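Putative acetyltransferase (Streptococcus mutans, PDB 4E2A) is a putative acetyltransferase of the GNAT family that probably transfers an acyl group other than an aminoacyl group. Local coordinates at residues Ala125-Arg130 and Trp161-Val166; Phe182-Lys187 and Thr198-Lys203; Gly107-Asn112 and Lys144-Phe149. All coordinates share one frame; numbering follows the deposited sequence.

Contact 1. Residues Ala125-Arg130 and Trp161-Val166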
loop_
_atom_site.group_PDB
_atom_site.type_symbol
_atom_site.label_atom_id
_atom_site.label_comp_id
_atom_site.label_asym_id
_atom_site.label_seq_id
_atom_site.Cartn_x
_atom_site.Cartn_y
_atom_site.Cartn_z
ATOM N N ALA B 125 13.712 11.990 10.553
ATOM C CA ALA B 125 14.105 11.257 9.346
ATOM C C ALA B 125 13.795 11.995 8.035
ATOM O O ALA B 125 12.933 12.876 7.995
ATOM C CB ALA B 125 13.467 9.881 9.337
ATOM N N PHE B 126 14.504 11.579 6.978
ATOM C CA PHE B 126 14.486 12.154 5.631
ATOM C C PHE B 126 14.350 10.972 4.641
ATOM O O PHE B 126 15.114 10.013 4.707
ATOM C CB PHE B 126 15.825 12.897 5.444
ATOM C CG PHE B 126 16.002 13.611 4.125
ATOM C CD1 PHE B 126 16.028 15.008 4.075
ATOM C CD2 PHE B 126 16.254 12.910 2.964
ATOM C CE1 PHE B 126 16.236 15.690 2.880
ATOM C CE2 PHE B 126 16.473 13.585 1.746
ATOM C CZ PHE B 126 16.461 14.973 1.707
ATOM N N GLU B 127 13.384 11.056 3.729
ATOM C CA GLU B 127 13.029 9.957 2.837
ATOM C C GLU B 127 13.445 10.244 1.395
ATOM O O GLU B 127 13.187 11.313 0.879
ATOM C CB GLU B 127 11.508 9.709 2.871
ATOM C CG GLU B 127 11.023 8.686 1.839
ATOM C CD GLU B 127 9.494 8.584 1.747
ATOM O OE1 GLU B 127 8.784 9.395 2.362
ATOM O OE2 GLU B 127 8.999 7.685 1.043
ATOM N N ILE B 128 14.101 9.289 0.752
ATOM C CA ILE B 128 14.313 9.378 -0.690
ATOM C C ILE B 128 13.207 8.544 -1.336
ATOM O O ILE B 128 13.198 7.312 -1.213
ATOM C CB ILE B 128 15.718 8.897 -1.100
ATOM C CG1 ILE B 128 16.789 9.694 -0.340
ATOM C CG2 ILE B 128 15.914 9.062 -2.604
ATOM C CD1 ILE B 128 18.176 8.999 -0.323
ATOM N N GLN B 129 12.248 9.226 -1.966
ATOM C CA GLN B 129 11.005 8.588 -2.425
ATOM C C GLN B 129 11.050 8.160 -3.894
ATOM O O GLN B 129 10.649 7.039 -4.227
ATOM C CB GLN B 129 9.792 9.519 -2.198
ATOM C CG GLN B 129 8.429 8.876 -2.564
ATOM C CD GLN B 129 7.306 9.895 -2.796
ATOM O OE1 GLN B 129 7.367 11.034 -2.329
ATOM N NE2 GLN B 129 6.271 9.477 -3.524
ATOM N N ARG B 130 11.503 9.063 -4.763
ATOM C CA ARG B 130 11.535 8.828 -6.204
ATOM C C ARG B 130 12.873 9.190 -6.841
ATOM O O ARG B 130 13.424 10.263 -6.585
ATOM C CB ARG B 130 10.461 9.672 -6.922
ATOM C CG ARG B 130 9.032 9.206 -6.761
ATOM C CD ARG B 130 8.052 10.149 -7.498
ATOM N NE ARG B 130 6.697 9.784 -7.136
ATOM C CZ ARG B 130 5.680 10.632 -7.050
ATOM N NH1 ARG B 130 5.860 11.927 -7.313
ATOM N NH2 ARG B 130 4.477 10.172 -6.704
ATOM N N TRP B 161 18.349 10.522 10.266
ATOM C CA TRP B 161 18.313 9.353 9.383
ATOM C C TRP B 161 17.835 9.708 7.963
ATOM O O TRP B 161 17.012 10.605 7.766
ATOM C CB TRP B 161 17.425 8.235 9.975
ATOM C CG TRP B 161 17.787 7.850 11.367
ATOM C CD1 TRP B 161 17.214 8.303 12.516
ATOM C CD2 TRP B 161 18.826 6.942 11.769
ATOM N NE1 TRP B 161 17.826 7.731 13.612
ATOM C CE2 TRP B 161 18.816 6.897 13.179
ATOM C CE3 TRP B 161 19.758 6.170 11.068
ATOM C CZ2 TRP B 161 19.711 6.105 13.904
ATOM C CZ3 TRP B 161 20.648 5.383 11.801
ATOM C CH2 TRP B 161 20.609 5.357 13.198
ATOM N N VAL B 162 18.395 9.015 6.986
ATOM C CA VAL B 162 17.842 9.001 5.638
ATOM C C VAL B 162 17.453 7.551 5.379
ATOM O O VAL B 162 18.179 6.624 5.750
ATOM C CB VAL B 162 18.863 9.534 4.599
ATOM C CG1 VAL B 162 20.136 8.713 4.623
ATOM C CG2 VAL B 162 18.267 9.552 3.181
ATOM N N TRP B 163 16.272 7.351 4.805
ATOM C CA TRP B 163 15.767 6.016 4.548
ATOM C C TRP B 163 15.102 5.869 3.177
ATOM O O TRP B 163 14.723 6.848 2.531
ATOM C CB TRP B 163 14.787 5.592 5.655
ATOM C CG TRP B 163 13.493 6.334 5.637
ATOM C CD1 TRP B 163 13.253 7.567 6.155
ATOM C CD2 TRP B 163 12.253 5.887 5.067
ATOM N NE1 TRP B 163 11.940 7.907 5.966
ATOM C CE2 TRP B 163 11.309 6.907 5.300
ATOM C CE3 TRP B 163 11.856 4.729 4.399
ATOM C CZ2 TRP B 163 9.976 6.799 4.871
ATOM C CZ3 TRP B 163 10.535 4.627 3.971
ATOM C CH2 TRP B 163 9.617 5.659 4.203
ATOM N N LEU B 164 14.962 4.624 2.742
ATOM C CA LEU B 164 14.254 4.328 1.513
ATOM C C LEU B 164 13.710 2.902 1.587
ATOM O O LEU B 164 14.106 2.125 2.448
ATOM C CB LEU B 164 15.177 4.526 0.305
ATOM C CG LEU B 164 16.554 3.852 0.348
ATOM C CD1 LEU B 164 16.392 2.405 -0.023
ATOM C CD2 LEU B 164 17.505 4.534 -0.633
ATOM N N GLY B 165 12.775 2.579 0.703
ATOM C CA GLY B 165 12.218 1.244 0.644
ATOM C C GLY B 165 12.765 0.489 -0.542
ATOM O O GLY B 165 13.003 1.072 -1.591
ATOM N N VAL B 166 12.974 -0.814 -0.376
ATOM C CA VAL B 166 13.433 -1.653 -1.473
ATOM C C VAL B 166 12.698 -2.993 -1.433
ATOM O O VAL B 166 12.427 -3.534 -0.362
ATOM C CB VAL B 166 14.968 -1.894 -1.418
ATOM C CG1 VAL B 166 15.342 -2.659 -0.151
ATOM C CG2 VAL B 166 15.444 -2.648 -2.660
HETATM O O HOH W 1 11.869 4.896 -1.037
#

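Contact 2. Residues Phe182-Lys187 and Thr198-Lys203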
loop_
_atom_site.group_PDB
_atom_site.type_symbol
_atom_site.label_atom_id
_atom_site.label_comp_id
_atom_site.label_asym_id
_atom_site.label_seq_id
_atom_site.Cartn_x
_atom_site.Cartn_y
_atom_site.Cartn_z
ATOM N N PHE B 182 23.506 1.901 4.035
ATOM C CA PHE B 182 22.112 1.657 4.429
ATOM C C PHE B 182 21.989 0.262 5.066
ATOM O O PHE B 182 22.708 -0.664 4.681
ATOM C CB PHE B 182 21.140 1.781 3.240
ATOM C CG PHE B 182 20.855 3.205 2.814
ATOM C CD1 PHE B 182 21.752 3.907 2.013
ATOM C CD2 PHE B 182 19.696 3.839 3.219
ATOM C CE1 PHE B 182 21.481 5.238 1.618
ATOM C CE2 PHE B 182 19.414 5.155 2.824
ATOM C CZ PHE B 182 20.315 5.851 2.020
ATOM N N GLU B 183 21.068 0.122 6.020
ATOM C CA GLU B 183 20.842 -1.135 6.740
ATOM C C GLU B 183 19.349 -1.329 6.968
ATOM O O GLU B 183 18.617 -0.364 7.192
ATOM C CB GLU B 183 21.519 -1.112 8.114
ATOM C CG GLU B 183 22.972 -0.679 8.137
ATOM C CD GLU B 183 23.457 -0.368 9.562
ATOM O OE1 GLU B 183 22.641 -0.463 10.514
ATOM O OE2 GLU B 183 24.650 -0.027 9.730
ATOM N N GLN B 184 18.894 -2.573 6.928
ATOM C CA GLN B 184 17.479 -2.851 7.120
ATOM C C GLN B 184 17.101 -2.562 8.558
ATOM O O GLN B 184 17.918 -2.731 9.466
ATOM C CB GLN B 184 17.146 -4.300 6.763
ATOM C CG GLN B 184 15.745 -4.725 7.174
ATOM C CD GLN B 184 15.318 -6.009 6.496
ATOM O OE1 GLN B 184 16.064 -6.568 5.688
ATOM N NE2 GLN B 184 14.111 -6.481 6.813
ATOM N N PHE B 185 15.873 -2.104 8.771
ATOM C CA PHE B 185 15.418 -1.851 10.132
ATOM C C PHE B 185 13.956 -2.221 10.283
ATOM O O PHE B 185 13.418 -2.258 11.391
ATOM C CB PHE B 185 15.666 -0.399 10.543
ATOM C CG PHE B 185 14.815 0.601 9.819
ATOM C CD1 PHE B 185 13.690 1.148 10.434
ATOM C CD2 PHE B 185 15.146 1.014 8.527
ATOM C CE1 PHE B 185 12.893 2.077 9.769
ATOM C CE2 PHE B 185 14.375 1.950 7.855
ATOM C CZ PHE B 185 13.230 2.483 8.479
ATOM N N SER B 186 13.315 -2.513 9.159
ATOM C CA SER B 186 11.906 -2.873 9.203
ATOM C C SER B 186 11.414 -3.415 7.878
ATOM O O SER B 186 12.160 -3.501 6.903
ATOM C CB SER B 186 11.060 -1.672 9.634
ATOM O OG SER B 186 9.772 -2.098 10.021
ATOM N N LYS B 187 10.150 -3.799 7.843
ATOM C CA LYS B 187 9.585 -4.337 6.626
ATOM C C LYS B 187 8.085 -4.229 6.651
ATOM O O LYS B 187 7.470 -4.045 7.707
ATOM C CB LYS B 187 10.009 -5.792 6.419
ATOM C CG LYS B 187 9.797 -6.695 7.628
ATOM C CD LYS B 187 10.395 -8.080 7.366
ATOM C CE LYS B 187 10.508 -8.905 8.643
ATOM N NZ LYS B 187 11.173 -10.216 8.402
ATOM N N THR B 198 6.896 -8.392 0.148
ATOM C CA THR B 198 7.471 -7.632 1.233
ATOM C C THR B 198 8.398 -6.540 0.732
ATOM O O THR B 198 9.147 -6.736 -0.223
ATOM C CB THR B 198 8.263 -8.536 2.193
ATOM O OG1 THR B 198 7.413 -9.585 2.690
ATOM C CG2 THR B 198 8.830 -7.709 3.346
ATOM N N ASP B 199 8.330 -5.384 1.382
ATOM C CA ASP B 199 9.329 -4.342 1.183
ATOM C C ASP B 199 10.164 -4.206 2.432
ATOM O O ASP B 199 9.635 -4.212 3.557
ATOM C CB ASP B 199 8.668 -2.998 0.874
ATOM C CG ASP B 199 8.261 -2.865 -0.582
ATOM O OD1 ASP B 199 9.001 -3.363 -1.460
ATOM O OD2 ASP B 199 7.200 -2.254 -0.845
ATOM N N TRP B 200 11.473 -4.098 2.240
ATOM C CA TRP B 200 12.376 -3.785 3.339
ATOM C C TRP B 200 12.593 -2.284 3.398
ATOM O O TRP B 200 12.720 -1.629 2.363
ATOM C CB TRP B 200 13.744 -4.441 3.146
ATOM C CG TRP B 200 13.764 -5.933 3.156
ATOM C CD1 TRP B 200 12.721 -6.779 3.410
ATOM C CD2 TRP B 200 14.904 -6.764 2.896
ATOM N NE1 TRP B 200 13.144 -8.088 3.319
ATOM C CE2 TRP B 200 14.472 -8.103 3.010
ATOM C CE3 TRP B 200 16.240 -6.500 2.585
ATOM C CZ2 TRP B 200 15.346 -9.177 2.820
ATOM C CZ3 TRP B 200 17.099 -7.567 2.395
ATOM C CH2 TRP B 200 16.648 -8.889 2.512
ATOM N N LEU B 201 12.664 -1.750 4.613
ATOM C CA LEU B 201 13.022 -0.353 4.817
ATOM C C LEU B 201 14.469 -0.294 5.278
ATOM O O LEU B 201 14.866 -1.047 6.157
ATOM C CB LEU B 201 12.094 0.310 5.841
ATOM C CG LEU B 201 10.606 0.362 5.455
ATOM C CD1 LEU B 201 10.413 0.831 4.025
ATOM C CD2 LEU B 201 9.933 -0.977 5.658
ATOM N N LEU B 202 15.265 0.578 4.662
ATOM C CA LEU B 202 16.680 0.664 4.988
ATOM C C LEU B 202 16.972 2.087 5.417
ATOM O O LEU B 202 16.475 3.034 4.798
ATOM C CB LEU B 202 17.554 0.315 3.777
ATOM C CG LEU B 202 17.125 -0.819 2.845
ATOM C CD1 LEU B 202 18.119 -0.934 1.674
ATOM C CD2 LEU B 202 17.034 -2.136 3.609
ATOM N N LYS B 203 17.774 2.231 6.473
ATOM C CA LYS B 203 18.191 3.540 6.933
ATOM C C LYS B 203 19.700 3.690 7.002
ATOM O O LYS B 203 20.438 2.720 7.177
ATOM C CB LYS B 203 17.582 3.853 8.302
ATOM C CG LYS B 203 17.931 2.865 9.413
ATOM C CD LYS B 203 17.212 3.292 10.701
ATOM C CE LYS B 203 18.028 2.967 11.930
ATOM N NZ LYS B 203 17.759 1.572 12.342
#

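Contact 3. Residues Gly107-Asn112 and Lys144-Phe149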
loop_
_atom_site.group_PDB
_atom_site.type_symbol
_atom_site.label_atom_id
_atom_site.label_comp_id
_atom_site.label_asym_id
_atom_site.label_seq_id
_atom_site.Cartn_x
_atom_site.Cartn_y
_atom_site.Cartn_z
ATOM N N GLY B 107 16.311 13.547 -15.779
ATOM C CA GLY B 107 15.750 12.730 -14.726
ATOM C C GLY B 107 15.279 13.579 -13.558
ATOM O O GLY B 107 15.393 14.809 -13.583
ATOM N N PHE B 108 14.732 12.924 -12.540
ATOM C CA PHE B 108 14.178 13.651 -11.402
ATOM C C PHE B 108 14.262 12.885 -10.087
ATOM O O PHE B 108 14.446 11.658 -10.055
ATOM C CB PHE B 108 12.754 14.145 -11.713
ATOM C CG PHE B 108 11.716 13.061 -11.677
ATOM C CD1 PHE B 108 10.984 12.827 -10.513
ATOM C CD2 PHE B 108 11.486 12.266 -12.788
ATOM C CE1 PHE B 108 10.027 11.822 -10.466
ATOM C CE2 PHE B 108 10.523 11.244 -12.758
ATOM C CZ PHE B 108 9.800 11.019 -11.595
ATOM N N LEU B 109 14.115 13.637 -8.994
ATOM C CA LEU B 109 14.392 13.151 -7.667
ATOM C C LEU B 109 13.346 13.749 -6.725
ATOM O O LEU B 109 13.146 14.957 -6.734
ATOM C CB LEU B 109 15.809 13.577 -7.226
ATOM C CG LEU B 109 16.043 13.544 -5.708
ATOM C CD1 LEU B 109 16.027 12.106 -5.183
ATOM C CD2 LEU B 109 17.332 14.320 -5.273
ATOM N N LYS B 110 12.648 12.917 -5.948
ATOM C CA LYS B 110 11.765 13.501 -4.922
ATOM C C LYS B 110 12.181 13.075 -3.526
ATOM O O LYS B 110 12.359 11.873 -3.255
ATOM C CB LYS B 110 10.276 13.194 -5.180
ATOM C CG LYS B 110 9.306 13.785 -4.138
ATOM C CD LYS B 110 7.845 13.412 -4.462
ATOM C CE LYS B 110 6.858 14.208 -3.585
ATOM N NZ LYS B 110 6.539 13.558 -2.266
ATOM N N VAL B 111 12.348 14.058 -2.640
ATOM C CA VAL B 111 12.697 13.773 -1.239
ATOM C C VAL B 111 11.660 14.330 -0.247
ATOM O O VAL B 111 11.025 15.327 -0.522
ATOM C CB VAL B 111 14.132 14.258 -0.887
ATOM C CG1 VAL B 111 15.168 13.401 -1.650
ATOM C CG2 VAL B 111 14.293 15.722 -1.217
ATOM N N ASN B 112 11.472 13.656 0.888
ATOM C CA ASN B 112 10.482 14.074 1.873
ATOM C C ASN B 112 11.035 14.119 3.293
ATOM O O ASN B 112 11.956 13.374 3.638
ATOM C CB ASN B 112 9.276 13.125 1.906
ATOM C CG ASN B 112 8.715 12.807 0.538
ATOM O OD1 ASN B 112 8.444 11.644 0.238
ATOM N ND2 ASN B 112 8.493 13.825 -0.273
ATOM N N LYS B 144 23.700 7.778 -10.232
ATOM C CA LYS B 144 24.615 7.829 -9.106
ATOM C C LYS B 144 24.785 9.262 -8.629
ATOM O O LYS B 144 24.727 9.540 -7.431
ATOM C CB LYS B 144 25.969 7.236 -9.500
ATOM C CG LYS B 144 27.038 7.385 -8.460
ATOM C CD LYS B 144 28.261 6.552 -8.795
ATOM C CE LYS B 144 29.430 6.890 -7.878
ATOM N NZ LYS B 144 30.642 6.078 -8.209
ATOM N N GLN B 145 24.981 10.181 -9.567
ATOM C CA GLN B 145 25.183 11.576 -9.197
ATOM C C GLN B 145 23.953 12.148 -8.485
ATOM O O GLN B 145 24.079 12.879 -7.516
ATOM C CB GLN B 145 25.502 12.416 -10.431
ATOM C CG GLN B 145 26.037 13.794 -10.117
ATOM C CD GLN B 145 26.522 14.515 -11.358
ATOM O OE1 GLN B 145 26.772 13.890 -12.396
ATOM N NE2 GLN B 145 26.646 15.839 -11.265
ATOM N N LEU B 146 22.762 11.813 -8.968
ATOM C CA LEU B 146 21.540 12.311 -8.334
ATOM C C LEU B 146 21.314 11.648 -6.951
ATOM O O LEU B 146 20.886 12.312 -6.023
ATOM C CB LEU B 146 20.337 12.140 -9.261
ATOM C CG LEU B 146 18.997 12.800 -8.909
ATOM C CD1 LEU B 146 19.122 14.257 -8.487
ATOM C CD2 LEU B 146 18.016 12.670 -10.106
ATOM N N PHE B 147 21.627 10.359 -6.816
ATOM C CA PHE B 147 21.515 9.682 -5.526
ATOM C C PHE B 147 22.497 10.263 -4.516
ATOM O O PHE B 147 22.137 10.508 -3.365
ATOM C CB PHE B 147 21.692 8.166 -5.652
ATOM C CG PHE B 147 21.387 7.399 -4.371
ATOM C CD1 PHE B 147 20.075 7.212 -3.942
ATOM C CD2 PHE B 147 22.410 6.852 -3.615
ATOM C CE1 PHE B 147 19.792 6.501 -2.774
ATOM C CE2 PHE B 147 22.141 6.129 -2.445
ATOM C CZ PHE B 147 20.830 5.947 -2.025
ATOM N N GLU B 148 23.728 10.518 -4.957
ATOM C CA GLU B 148 24.717 11.147 -4.098
ATOM C C GLU B 148 24.333 12.578 -3.690
ATOM O O GLU B 148 24.606 13.006 -2.562
ATOM C CB GLU B 148 26.110 11.074 -4.750
ATOM C CG GLU B 148 26.500 9.630 -5.051
ATOM C CD GLU B 148 28.002 9.396 -5.161
ATOM O OE1 GLU B 148 28.739 10.386 -5.297
ATOM O OE2 GLU B 148 28.425 8.216 -5.091
ATOM N N PHE B 149 23.689 13.310 -4.599
ATOM C CA PHE B 149 23.141 14.621 -4.270
ATOM C C PHE B 149 22.052 14.485 -3.196
ATOM O O PHE B 149 21.971 15.306 -2.270
ATOM C CB PHE B 149 22.592 15.310 -5.535
ATOM C CG PHE B 149 21.881 16.616 -5.274
ATOM C CD1 PHE B 149 22.578 17.829 -5.313
ATOM C CD2 PHE B 149 20.505 16.641 -5.016
ATOM C CE1 PHE B 149 21.926 19.048 -5.070
ATOM C CE2 PHE B 149 19.840 17.848 -4.789
ATOM C CZ PHE B 149 20.556 19.061 -4.811
#

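Contact 1. Residues Ala125-Arg130 and Trp161-Val166
A125-E127 pairs in parallel with W161-W163; the two strands are those of the beta-alpha-beta unit 125-133, 142-157, 161-167 of the GNAT fold. The short axes approach to 4.5 Å but diverge by 32°, so direct backbone pairing lasts only three residue pairs. Three hydrogen bonds carry it: F126 N to W161 O, W163 N to F126 O and I128 N to W163 O, the last nearly straight at 166°. Beyond them the strands splay, and a water spans the widening gap, donating to I128 O (2.8 Å) and accepting from G165 N (3.0 Å). Such splaying of two parallel central strands is characteristic of GNAT enzymes, where the cleft usually receives acetyl-CoA.

On the face bearing A125, E127 and W163, the E127 chain lies over the indole: CG sits 4.0 Å from the centroid of the W163 six-membered ring, a CH-pi contact, and the carboxylate plane is turned only 18° from the ring. T118 OG1 hydrogen-bonds to E127 OE2 and Q117 OE1 to W163 NE1, restraining both groups. On the side of F126 and V162 the contacts are apolar: V162 CG2 lies 3.9 Å from F126 CD2 and 3.5 Å from I128 CD1.

Contact 2. Residues Phe182-Lys187 and Thr198-Lys203
The C-terminal beta hairpin joins F182-K187 to T198-K203, an antiparallel pair interrupted by a beta bulge. E183 and K203 exchange two backbone hydrogen bonds; after Q184 the register shifts by one, so F185 N bonds to L201 O (3.0 Å) and L201 N to S186 O (2.9 Å). That last hydrogen bond is almost straight (N-H...O 177°), yet approaches from above the S186 carbonyl plane.

The bulge residue F185 lays its ring against the other strand. K203 CD covers one ring face, 4.0 Å from the F185 centroid, and F185 CE2 meets L201 CB at 3.5 Å. Chi1 of K203 (59°) and the chain up to CD lay its methylenes over this face; bends at chi3 and chi4 then turn NZ back to 3.4 Å from F185 CB. K203 also makes a cation-pi contact with W161. On the other face, the extended Q184 places OE1 over the W200 indole, unusually close at 3.0 Å from CD2, so packing is tight here. E168 OE2 accepts the W200 NE1 hydrogen bond, restraining the indole. K187 NZ bonds to N74 OD1 of the second subunit.

Strand 195-205 lies between this outer strand and strand 161-167, while F182 tucks against helices 142-157 and 171-179.

Contact 3. Residues Gly107-Asn112 and Lys144-Phe149
L109 and L146 form the centre of a helix-on-sheet packing in the GNAT fold, where helix 142-157 covers one face of the mixed sheet and strand 104-113 lies beneath it. The local axes stay 9.4 Å apart and diverge by 22° between their N-to-C directions, so strand and helix run nearly side by side. The nearest CA atoms, those of L109 and L146, are 7.2 Å apart, and the interface between the segments consists of van der Waals contacts.

The L109 side chain leaves the strand toward the helix. Its CB is met by the whole end of L146: CD1 lies 3.6 Å from L109 CB, with L146 CG and CD2 each 3.7 Å from the same atom. The next torsion puts L109 CG anti to the backbone N (chi1 160°), and the branch divides. CD1 turns along the sheet to the neighbouring strand, 3.5 Å from R130 O. CD2 faces the helix and has two neighbours there, L146 CD1 at 3.7 Å and the ring of F149.

Beyond L109 CB, L146 CD2 reaches on to the preceding backbone, 3.7 Å from F108 O. F108 itself points away from the helix, to the opposite face, where I54, A55 and T58 of helix 48-63 receive it. L146 also touches I99 on the adjoining strand. One turn further along, F149 is held edge-to-face with Y97, and its own edge meets L109: CD2 of the ring lies 3.9 Å from L109 CD2, with that methyl near the ring plane.

In the fold
All three contacts share the seven-stranded mixed sheet. Contact 1 lies between the other two in the sheet, its centre about 10 Å from that of contact 2 and about 11 Å from that of contact 3, while the centres of contacts 2 and 3 are about 19 Å apart. Along the chain, contacts 1 and 3 interlock, because helix 142-157 of contact 3 connects the two strands of contact 1; contact 2 follows both. Strand 104-113 pairs with strand 125-133, and strand 161-167 with strand 195-205, so contact 1 bridges the antiparallel N-terminal sheet to the hairpin. F147 of contact 3 and F182 of contact 2 touch on the helix 142-157 side of the sheet. The arrangement is consistent with a GNAT cofactor cleft opening at contact 1.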